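Local atomic coordinates of ribonucleoside-diphosphate reductase subunit beta (Clostridium botulinum, PDB entry 6ZJK), a protein that forms the diiron R2 subunit of a ribonucleotide reductase, which probably supplies the oxidising equivalent for reduction of ribonucleoside diphosphates to deoxyribonucleotides. Residues 187-190 with 191-194; 268-271 with 272-275; 144-147 with 148-152; 160-163 with 164-167; 323-326 with 327-331. One frame throughout, in Å; residues are numbered along the deposited sequence.

Interaction 1. Residues 187-190 with 191-194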
# COMPACT_ATOMS: atom_id res chain seq x y z
N GLU A 187 15.56 16.41 -0.88
CA GLU A 187 16.62 16.68 0.09
C GLU A 187 16.29 15.99 1.41
O GLU A 187 15.75 16.62 2.33
CB GLU A 187 16.79 18.18 0.29
CG GLU A 187 18.04 18.62 1.07
CD GLU A 187 17.76 19.83 1.95
OE1 GLU A 187 18.27 19.86 3.10
OE2 GLU A 187 17.05 20.76 1.49
N PRO A 188 16.72 14.76 1.52
CA PRO A 188 16.45 13.96 2.70
C PRO A 188 17.21 14.36 3.94
O PRO A 188 18.23 13.82 4.18
CB PRO A 188 16.89 12.58 2.28
CG PRO A 188 17.02 12.62 0.84
CD PRO A 188 17.47 13.99 0.53
N GLU A 189 16.70 15.30 4.70
CA GLU A 189 17.30 15.79 5.93
C GLU A 189 16.27 15.72 7.06
O GLU A 189 15.06 15.74 6.82
CB GLU A 189 17.82 17.22 5.70
CG GLU A 189 18.69 17.80 6.80
CD GLU A 189 17.88 18.55 7.85
OE1 GLU A 189 18.38 18.71 8.99
OE2 GLU A 189 16.76 18.99 7.52
N ILE A 190 16.77 15.69 8.30
CA ILE A 190 15.81 15.38 9.37
C ILE A 190 14.81 16.51 9.57
O ILE A 190 13.61 16.27 9.76
CB ILE A 190 16.54 15.04 10.69
CG1 ILE A 190 15.52 14.78 11.79
CG2 ILE A 190 17.48 16.16 11.11
CD1 ILE A 190 14.81 13.44 11.67
N HIS A 191 15.19 17.78 9.40
CA HIS A 191 14.22 18.86 9.59
C HIS A 191 13.16 18.85 8.50
O HIS A 191 11.97 19.04 8.77
CB HIS A 191 14.93 20.20 9.66
CG HIS A 191 15.76 20.38 10.89
ND1 HIS A 191 17.11 20.10 10.93
CD2 HIS A 191 15.41 20.74 12.15
CE1 HIS A 191 17.57 20.32 12.15
NE2 HIS A 191 16.56 20.71 12.91
N ASN A 192 13.58 18.64 7.24
CA ASN A 192 12.61 18.48 6.16
C ASN A 192 11.69 17.30 6.41
O ASN A 192 10.52 17.33 6.02
CB ASN A 192 13.33 18.33 4.82
CG ASN A 192 14.07 19.59 4.42
OD1 ASN A 192 13.75 20.68 4.88
ND2 ASN A 192 15.04 19.44 3.53
N PHE A 193 12.19 16.27 7.05
CA PHE A 193 11.41 15.08 7.33
C PHE A 193 10.32 15.37 8.33
O PHE A 193 9.20 14.99 8.11
CB PHE A 193 12.34 13.95 7.77
CG PHE A 193 11.64 12.69 8.15
CD1 PHE A 193 11.18 11.83 7.21
CD2 PHE A 193 11.49 12.36 9.46
CE1 PHE A 193 10.54 10.67 7.56
CE2 PHE A 193 10.85 11.21 9.83
CZ PHE A 193 10.38 10.36 8.88
N LEU A 194 10.65 16.06 9.41
CA LEU A 194 9.68 16.39 10.44
C LEU A 194 8.64 17.41 9.99
O LEU A 194 7.52 17.35 10.40
CB LEU A 194 10.36 16.87 11.70
CG LEU A 194 11.23 15.87 12.45
CD1 LEU A 194 11.96 16.55 13.57
CD2 LEU A 194 10.43 14.70 12.96
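Glu189 reaches over the start of helix 190-220 and meets His191 and Asn192 with its carboxylate. From CB, which passes 4.2 Å from Asn192 ND2, the chain continues to CG, set opposite the backbone N, and bends there (chi2 -90°), so that CD comes close to the first backbone amides of the helix. OE2 accepts from Asn192 N at 3.2 Å, met nearly along its C-O bond, and more weakly from His191 N. OE1 turns the other way and receives His191 ND1 at 2.7 Å on its syn lone pair. Carboxylate and imidazole are almost coplanar, 15° apart, and the oxygen sits at the ring edge, which fixes the rotation of the ring. Glu189 is thus the N-cap of helix 190-220, placed where the helix dipole would probably favour a negative charge. Its own carbonyl opens the helical ladder, taking Phe193 N at 2.9 Å. Before the cap, Pro188 centres an inverse gamma turn, and Glu187 O accepts a straight bond from Asn192 ND2 (3.1 Å, 177°) in the carbonyl plane. On the apolar side, Ile190 CD1 approaches the Phe193 ring at CD2, 4.1 Å away, while Phe193 also meets Phe184.

Interaction 2. Residues 268-271 with 272-275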
# COMPACT_ATOMS: atom_id res chain seq x y z
N PHE A 268 6.06 24.23 14.08
CA PHE A 268 4.87 23.43 13.84
C PHE A 268 3.59 24.23 14.09
O PHE A 268 2.61 24.08 13.35
CB PHE A 268 4.89 22.18 14.74
CG PHE A 268 5.90 21.14 14.31
CD1 PHE A 268 6.61 21.27 13.13
CD2 PHE A 268 6.09 19.99 15.08
CE1 PHE A 268 7.52 20.30 12.73
CE2 PHE A 268 7.00 19.01 14.69
CZ PHE A 268 7.72 19.16 13.51
N ARG A 269 3.55 25.03 15.15
CA ARG A 269 2.38 25.85 15.45
C ARG A 269 2.08 26.83 14.32
O ARG A 269 0.92 27.11 14.02
CB ARG A 269 2.55 26.57 16.79
CG ARG A 269 2.33 25.62 17.99
CD ARG A 269 2.46 26.29 19.35
NE ARG A 269 1.21 26.81 19.86
CZ ARG A 269 0.83 28.08 19.80
NH1 ARG A 269 1.62 28.99 19.24
NH2 ARG A 269 -0.33 28.44 20.29
N GLN A 270 3.11 27.36 13.70
CA GLN A 270 2.95 28.29 12.62
C GLN A 270 2.51 27.64 11.33
O GLN A 270 1.87 28.26 10.52
CB GLN A 270 4.21 29.07 12.36
CG GLN A 270 4.51 30.07 13.44
CD GLN A 270 3.40 31.03 13.73
OE1 GLN A 270 3.04 31.81 12.89
NE2 GLN A 270 2.89 31.02 14.94
N MET A 271 2.85 26.37 11.15
CA MET A 271 2.46 25.60 9.99
C MET A 271 1.00 25.42 10.10
O MET A 271 0.32 25.56 9.16
CB MET A 271 3.15 24.25 9.98
CG MET A 271 4.61 24.28 9.62
SD MET A 271 5.37 22.71 9.24
CE MET A 271 4.40 22.17 7.90
N MET A 272 0.50 25.11 11.25
CA MET A 272 -0.89 24.97 11.43
C MET A 272 -1.63 26.31 11.21
O MET A 272 -2.69 26.31 10.70
CB MET A 272 -1.13 24.43 12.79
CG MET A 272 -2.53 24.26 13.21
SD MET A 272 -3.49 23.08 12.30
CE MET A 272 -3.18 21.54 13.07
N ARG A 273 -1.04 27.42 11.64
CA ARG A 273 -1.62 28.74 11.46
C ARG A 273 -1.81 29.03 9.99
O ARG A 273 -2.83 29.43 9.59
CB ARG A 273 -0.78 29.82 12.13
CG ARG A 273 -1.47 31.18 12.23
CD ARG A 273 -0.59 32.31 12.66
NE ARG A 273 0.53 32.44 11.76
CZ ARG A 273 0.50 33.19 10.68
NH1 ARG A 273 -0.57 33.89 10.42
NH2 ARG A 273 1.53 33.25 9.85
N MET A 274 -0.78 28.81 9.20
CA MET A 274 -0.96 29.11 7.81
C MET A 274 -1.91 28.15 7.16
O MET A 274 -2.82 28.55 6.50
CB MET A 274 0.35 28.96 7.10
CG MET A 274 1.41 29.96 7.43
SD MET A 274 1.14 31.58 6.71
CE MET A 274 2.53 32.45 7.38
N GLY A 275 -1.94 26.89 7.50
CA GLY A 275 -2.90 25.97 6.97
C GLY A 275 -4.29 26.37 7.28
O GLY A 275 -5.10 26.26 6.45
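Gln270 and Arg273 supply the side-chain hydrogen bond of this helical turn. Their chains run side by side in the same direction, with amide and guanidinium planes 22° apart. Arg273 NE donates to Gln270 OE1 at 2.8 Å, from above the carbonyl plane and not along a lone pair. The bends in the two chains make this possible: Gln270 turns at CG (chi2 -55°), while Arg273 runs straight until chi3 (58°) swings NE towards the amide. Both groups have further partners, Glu277 forming a salt bridge with Arg273 NH1 and Glu266 receiving a weak bond from Gln270 NE2.

Backbone bonds form the second group: four successive i to i+4 links, accepted by the carbonyls from Phe268 O to Met271 O. The shortest runs from Met274 N to Gln270 O, at 3.0 Å.

Apolar contacts are made mostly outwards. The side chains of Phe268 and Met271 pack against helix 190-220, and Met272 reaches both that helix and helix 296-313. Arg269 instead turns to the loop beyond helix 296-313, where its NE donates to Lys317 O. The whole is a regular alpha-helical turn of helix 262-287, polar along one side and packed along another within the helical bundle of the R2 fold.

Interaction 3. Residues 144-147 with 148-152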
# COMPACT_ATOMS: atom_id res chain seq x y z
N TYR A 144 -13.77 8.89 -6.07
CA TYR A 144 -14.06 10.14 -6.73
C TYR A 144 -14.32 9.87 -8.21
O TYR A 144 -15.20 10.42 -8.76
CB TYR A 144 -13.00 11.22 -6.52
CG TYR A 144 -12.62 11.48 -5.07
CD1 TYR A 144 -13.56 11.48 -4.09
CD2 TYR A 144 -11.32 11.70 -4.70
CE1 TYR A 144 -13.23 11.70 -2.78
CE2 TYR A 144 -10.99 11.92 -3.40
CZ TYR A 144 -11.94 11.92 -2.45
OH TYR A 144 -11.61 12.11 -1.18
N SER A 145 -13.53 9.02 -8.83
CA SER A 145 -13.78 8.61 -10.20
C SER A 145 -15.15 7.94 -10.33
O SER A 145 -15.87 8.16 -11.32
CB SER A 145 -12.68 7.67 -10.70
OG SER A 145 -11.65 8.39 -11.37
N TYR A 146 -15.49 7.13 -9.36
CA TYR A 146 -16.76 6.46 -9.34
C TYR A 146 -17.92 7.44 -9.23
O TYR A 146 -18.89 7.26 -9.88
CB TYR A 146 -16.83 5.44 -8.24
CG TYR A 146 -18.18 4.88 -7.97
CD1 TYR A 146 -18.88 4.24 -8.92
CD2 TYR A 146 -18.73 4.94 -6.75
CE1 TYR A 146 -20.09 3.71 -8.67
CE2 TYR A 146 -19.95 4.40 -6.48
CZ TYR A 146 -20.63 3.80 -7.45
OH TYR A 146 -21.83 3.27 -7.19
N ILE A 147 -17.82 8.43 -8.36
CA ILE A 147 -18.88 9.45 -8.25
C ILE A 147 -19.07 10.18 -9.58
O ILE A 147 -20.19 10.30 -10.09
CB ILE A 147 -18.59 10.43 -7.10
CG1 ILE A 147 -18.74 9.74 -5.74
CG2 ILE A 147 -19.51 11.67 -7.20
CD1 ILE A 147 -18.23 10.55 -4.54
N LEU A 148 -17.97 10.69 -10.15
CA LEU A 148 -18.07 11.57 -11.30
C LEU A 148 -18.52 10.83 -12.55
O LEU A 148 -19.24 11.40 -13.39
CB LEU A 148 -16.74 12.29 -11.53
CG LEU A 148 -16.28 13.26 -10.44
CD1 LEU A 148 -14.98 13.86 -10.91
CD2 LEU A 148 -17.36 14.39 -10.14
N ASP A 149 -18.07 9.58 -12.72
CA ASP A 149 -18.45 8.80 -13.88
C ASP A 149 -19.91 8.36 -13.79
O ASP A 149 -20.53 8.09 -14.82
CB ASP A 149 -17.54 7.57 -14.03
CG ASP A 149 -17.67 6.90 -15.39
OD1 ASP A 149 -17.47 7.59 -16.43
OD2 ASP A 149 -17.97 5.69 -15.43
N THR A 150 -20.47 8.30 -12.58
CA THR A 150 -21.83 7.81 -12.45
C THR A 150 -22.88 8.92 -12.50
O THR A 150 -23.90 8.76 -13.17
CB THR A 150 -21.98 6.99 -11.17
OG1 THR A 150 -21.08 5.89 -11.24
CG2 THR A 150 -23.39 6.45 -11.07
N VAL A 151 -22.62 10.08 -11.86
CA VAL A 151 -23.67 11.09 -11.78
C VAL A 151 -23.66 12.06 -12.96
O VAL A 151 -24.63 12.81 -13.11
CB VAL A 151 -23.59 11.93 -10.48
CG1 VAL A 151 -23.49 11.02 -9.25
CG2 VAL A 151 -22.41 12.90 -10.52
N THR A 152 -22.65 12.04 -13.82
CA THR A 152 -22.63 12.96 -14.96
C THR A 152 -21.94 12.29 -16.14
O THR A 152 -21.48 11.15 -16.06
CB THR A 152 -22.00 14.31 -14.55
OG1 THR A 152 -22.27 15.30 -15.56
CG2 THR A 152 -20.50 14.17 -14.32
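Thr150 and Tyr146 meet through the hydroxyl of the threonine, which turns back onto the carbonyl one helical turn earlier. Thr150 OG1 donates to Tyr146 O at 2.9 Å, arriving nearly along the C=O axis; Thr150 N adds a weak bond to the same oxygen. The torsion that places OG1 beside the backbone N and opposite the carbonyl carbon (chi1 -60°) gives it this reach. The same hydroxyl oxygen lies 3.5 Å from Tyr146 CE1, approaching the ring obliquely.

Next to this pair, Ile147 O accepts two backbone bonds. Val151 N donates to it at 3.0 Å and Thr150 N at 3.2 Å, so the i to i+4 ladder is joined by an i to i+3 bond close to the helix end. Earlier in the turn the pattern is regular, with Leu148 N to Tyr144 O at 3.1 Å and Asp149 N to Ser145 O at 3.0 Å.

Further out, Tyr146 OH is tied to Ile76 O, and Asp149 OD1 forms a salt bridge with Arg157. Ser145 OG bonds to Tyr161 OH and to the backbone N of Trp51 of the second subunit. Tyr144 OH is hydrogen-bonded to OD2 of the iron ligand Asp107, and the Tyr144 side chain comes within about 5 Å of an iron ion. This is the C-terminal end of helix 124-151, which also carries the iron ligands Glu137 and His140: a helix terminus that links the diiron centre of the R2 fold to the subunit interface.

Interaction 4. Residues 160-163 with 164-167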
# COMPACT_ATOMS: atom_id res chain seq x y z
N ILE A 160 -14.40 18.53 -14.51
CA ILE A 160 -14.21 18.59 -13.06
C ILE A 160 -12.82 18.10 -12.68
O ILE A 160 -12.14 18.72 -11.85
CB ILE A 160 -15.32 17.81 -12.34
CG1 ILE A 160 -16.67 18.53 -12.53
CG2 ILE A 160 -14.99 17.66 -10.84
CD1 ILE A 160 -17.87 17.67 -12.23
N TYR A 161 -12.37 16.98 -13.27
CA TYR A 161 -10.97 16.56 -13.13
C TYR A 161 -10.01 17.73 -13.34
O TYR A 161 -9.07 17.92 -12.56
CB TYR A 161 -10.63 15.46 -14.15
CG TYR A 161 -10.96 13.99 -13.89
CD1 TYR A 161 -11.11 13.45 -12.62
CD2 TYR A 161 -11.03 13.13 -14.98
CE1 TYR A 161 -11.38 12.06 -12.45
CE2 TYR A 161 -11.30 11.79 -14.84
CZ TYR A 161 -11.47 11.24 -13.60
OH TYR A 161 -11.72 9.88 -13.58
N ASP A 162 -10.21 18.53 -14.40
CA ASP A 162 -9.25 19.54 -14.82
C ASP A 162 -9.50 20.91 -14.18
O ASP A 162 -8.93 21.91 -14.63
CB ASP A 162 -9.28 19.70 -16.35
CG ASP A 162 -8.53 18.59 -17.07
OD1 ASP A 162 -7.60 18.01 -16.49
OD2 ASP A 162 -8.89 18.30 -18.23
N GLN A 163 -10.30 20.97 -13.12
CA GLN A 163 -10.64 22.30 -12.63
C GLN A 163 -9.40 23.07 -12.16
O GLN A 163 -9.31 24.29 -12.36
CB GLN A 163 -11.67 22.15 -11.50
CG GLN A 163 -12.36 23.41 -11.08
CD GLN A 163 -13.55 23.78 -11.93
OE1 GLN A 163 -14.09 24.88 -11.80
NE2 GLN A 163 -13.99 22.87 -12.81
N TRP A 164 -8.33 22.39 -11.74
CA TRP A 164 -7.08 23.03 -11.34
C TRP A 164 -6.32 23.66 -12.50
O TRP A 164 -5.48 24.53 -12.26
CB TRP A 164 -6.16 22.02 -10.63
CG TRP A 164 -5.65 20.90 -11.51
CD1 TRP A 164 -6.29 19.73 -11.79
CD2 TRP A 164 -4.40 20.87 -12.22
NE1 TRP A 164 -5.51 18.96 -12.64
CE2 TRP A 164 -4.36 19.64 -12.92
CE3 TRP A 164 -3.33 21.76 -12.34
CZ2 TRP A 164 -3.28 19.28 -13.72
CZ3 TRP A 164 -2.26 21.40 -13.14
CH2 TRP A 164 -2.24 20.17 -13.82
N ARG A 165 -6.58 23.23 -13.74
CA ARG A 165 -5.94 23.87 -14.88
C ARG A 165 -6.57 25.21 -15.24
O ARG A 165 -5.99 25.94 -16.05
CB ARG A 165 -5.97 22.96 -16.11
CG ARG A 165 -5.33 21.57 -15.89
CD ARG A 165 -5.33 20.74 -17.18
NE ARG A 165 -4.56 19.52 -17.01
CZ ARG A 165 -3.26 19.40 -17.30
NH1 ARG A 165 -2.58 20.44 -17.78
NH2 ARG A 165 -2.64 18.24 -17.08
N GLU A 166 -7.75 25.54 -14.72
CA GLU A 166 -8.64 26.66 -15.02
C GLU A 166 -8.70 27.72 -13.93
O GLU A 166 -9.36 28.75 -14.13
CB GLU A 166 -10.06 26.18 -15.35
CG GLU A 166 -10.24 25.41 -16.65
CD GLU A 166 -9.31 25.93 -17.76
OE1 GLU A 166 -9.40 27.13 -18.12
OE2 GLU A 166 -8.51 25.11 -18.31
N ASP A 167 -8.43 27.32 -12.69
CA ASP A 167 -8.66 28.12 -11.49
C ASP A 167 -7.31 28.37 -10.81
O ASP A 167 -6.70 27.45 -10.27
CB ASP A 167 -9.64 27.42 -10.55
CG ASP A 167 -9.99 28.24 -9.32
OD1 ASP A 167 -9.11 28.42 -8.44
OD2 ASP A 167 -11.13 28.73 -9.24
O HOH W 1 -6.27 16.72 -14.25
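Arg165 stretches across the indole of Trp164 to reach Asp162. Its CG sits 3.6 Å above the indole plane, over the ring centre, and the extended chain (chi2 -177°, chi3 172°) carries the guanidinium onward, with Trp164 CZ2 against one of its faces. Asp162 OD1 comes to the guanidinium edge, near its plane, while the carboxylate plane stands 90° to it. The link from Asp162 OD1 to Arg165 NE, a salt bridge of 3.4 Å, is weak as a hydrogen bond. A water gives the acid a second tie to this group: it accepts from Trp164 NE1 at 2.9 Å, in the indole plane, and lies within hydrogen-bonding distance of Asp162 OD1, to which it probably donates. Trp164 CD1 also touches Tyr161 O at 3.4 Å, near the ring plane.

Backbone bonds close the turn. Arg165 N donates to Asp162 O at 2.8 Å and Glu166 N to Gln163 O at 3.1 Å.

The second subunit packs against this group. Its Arg35 and Arg53 form salt bridges to Asp162 OD2, its Gly33 O accepts from Arg165 NH2, and its Phe29 packs edge-to-face on Trp164. The arrangement is a short, weakly bonded helical turn between helices 154-161 and 168-186, followed by Asp167, the N-cap of helix 168-186, and it forms part of the R2 dimer interface.

Interaction 5. Residues 323-326 with 327-331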
# COMPACT_ATOMS: atom_id res chain seq x y z
N ILE A 323 -12.12 30.46 20.95
CA ILE A 323 -13.17 29.70 20.29
C ILE A 323 -13.20 28.32 20.95
O ILE A 323 -12.47 27.41 20.54
CB ILE A 323 -12.92 29.57 18.78
CG1 ILE A 323 -12.80 30.95 18.13
CG2 ILE A 323 -14.03 28.77 18.11
CD1 ILE A 323 -12.35 30.86 16.70
N ASN A 324 -14.02 28.16 21.98
CA ASN A 324 -14.03 26.92 22.74
C ASN A 324 -15.28 26.06 22.56
O ASN A 324 -15.25 24.88 22.91
CB ASN A 324 -13.80 27.22 24.23
CG ASN A 324 -14.66 28.37 24.72
OD1 ASN A 324 -15.52 28.86 24.01
ND2 ASN A 324 -14.38 28.83 25.93
N LYS A 325 -16.36 26.60 22.00
CA LYS A 325 -17.42 25.62 21.81
C LYS A 325 -17.62 25.36 20.32
O LYS A 325 -17.58 26.28 19.50
CB LYS A 325 -18.75 26.07 22.45
CG LYS A 325 -19.78 24.92 22.58
CD LYS A 325 -19.33 23.77 23.48
CE LYS A 325 -19.49 22.44 22.75
NZ LYS A 325 -18.33 22.16 21.87
N HIS A 326 -18.06 24.12 20.10
CA HIS A 326 -18.17 23.57 18.76
C HIS A 326 -19.22 24.36 17.99
O HIS A 326 -20.39 24.35 18.39
CB HIS A 326 -18.52 22.09 18.85
CG HIS A 326 -18.37 21.35 17.56
ND1 HIS A 326 -18.53 21.95 16.33
CD2 HIS A 326 -18.11 20.05 17.32
CE1 HIS A 326 -18.36 21.05 15.38
NE2 HIS A 326 -18.10 19.89 15.95
N PRO A 327 -18.87 25.04 16.90
CA PRO A 327 -19.84 25.90 16.22
C PRO A 327 -20.81 25.17 15.30
O PRO A 327 -21.80 25.77 14.88
CB PRO A 327 -18.95 26.87 15.44
CG PRO A 327 -17.71 26.08 15.17
CD PRO A 327 -17.52 25.15 16.33
N MET A 328 -20.55 23.90 14.97
CA MET A 328 -21.42 23.10 14.10
C MET A 328 -21.59 21.71 14.71
O MET A 328 -21.23 20.70 14.12
CB MET A 328 -20.84 22.95 12.69
CG MET A 328 -20.43 24.22 11.99
SD MET A 328 -19.76 23.82 10.37
CE MET A 328 -21.20 23.12 9.56
N GLU A 329 -22.16 21.64 15.91
CA GLU A 329 -22.17 20.40 16.68
C GLU A 329 -22.88 19.25 15.96
O GLU A 329 -22.58 18.08 16.25
CB GLU A 329 -22.77 20.64 18.07
CG GLU A 329 -22.54 19.44 18.96
CD GLU A 329 -22.31 19.81 20.40
OE1 GLU A 329 -21.96 20.98 20.68
OE2 GLU A 329 -22.45 18.90 21.26
N TRP A 330 -23.86 19.57 15.11
CA TRP A 330 -24.64 18.54 14.44
C TRP A 330 -23.78 17.61 13.59
O TRP A 330 -24.19 16.48 13.34
CB TRP A 330 -25.72 19.18 13.56
CG TRP A 330 -25.16 20.01 12.43
CD1 TRP A 330 -24.89 21.36 12.46
CD2 TRP A 330 -24.80 19.56 11.12
NE1 TRP A 330 -24.38 21.76 11.24
CE2 TRP A 330 -24.31 20.68 10.40
CE3 TRP A 330 -24.82 18.31 10.48
CZ2 TRP A 330 -23.87 20.59 9.08
CZ3 TRP A 330 -24.38 18.23 9.15
CH2 TRP A 330 -23.91 19.36 8.47
N ILE A 331 -22.60 18.07 13.14
CA ILE A 331 -21.75 17.28 12.26
C ILE A 331 -21.31 15.97 12.92
O ILE A 331 -21.17 14.93 12.25
CB ILE A 331 -20.52 18.11 11.83
CG1 ILE A 331 -20.90 19.12 10.76
CG2 ILE A 331 -19.45 17.22 11.23
CD1 ILE A 331 -19.71 19.92 10.28
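His326 ND1 accepts from Met328 N at 3.1 Å, with an N-H...N angle of 156°, the one hydrogen bond between segments 323-326 and 327-331. The amide stands 30° out of the ring plane. That the nitrogen accepts implies that ND1 carries no proton here; NE2 has a weak bond to Asp332 OD1. With CG placed opposite the backbone N, the imidazole turns forward along the chain and lies over the bend made by Pro327 and Met328.

Glu329 CA then sits above one face of the ring, 3.9 Å from its centroid and only 5° off the normal, a CH-pi contact over the face. Tyr305 of helix 296-313 stacks its ring with that of His326 and also meets the side chain of Pro327. Here the chain leaves the long loop after helix 296-313 and bends, at Pro327, into the short helix 330-334 near the modelled C-terminal end of the R2 subunit. Beyond the bend, Ile331 N donates to Met328 O at 3.1 Å.

At the surface, Lys325 folds at three successive torsions, bringing CE within 3.5 Å of Glu329 OE1; the salt bridge from Lys325 NZ to that oxygen is long, at 4.0 Å, and the two chains cross at a slant.

Overall arrangement
Interactions 3 and 4 belong together: their centres are 16 Å apart, the 144-147 and 160-163 segments touch, and both meet the second subunit. Interaction 3 is buried and relies on backbone and hydroxyl bonds, whereas interaction 4 is partly buried and uses charge and an aromatic face. Interactions 1 and 2, both also partly buried, touch where Leu194 O meets Phe268 CZ, joining helix 190-220 to helix 262-287; one is a capped helix start, the other a mid-helix turn. Interactions 1 and 3 lie on opposite sides of the chain's centre, 38 Å apart between centres. Interaction 5 is a surface bend, about 12 Å from interaction 2 at their nearest atoms.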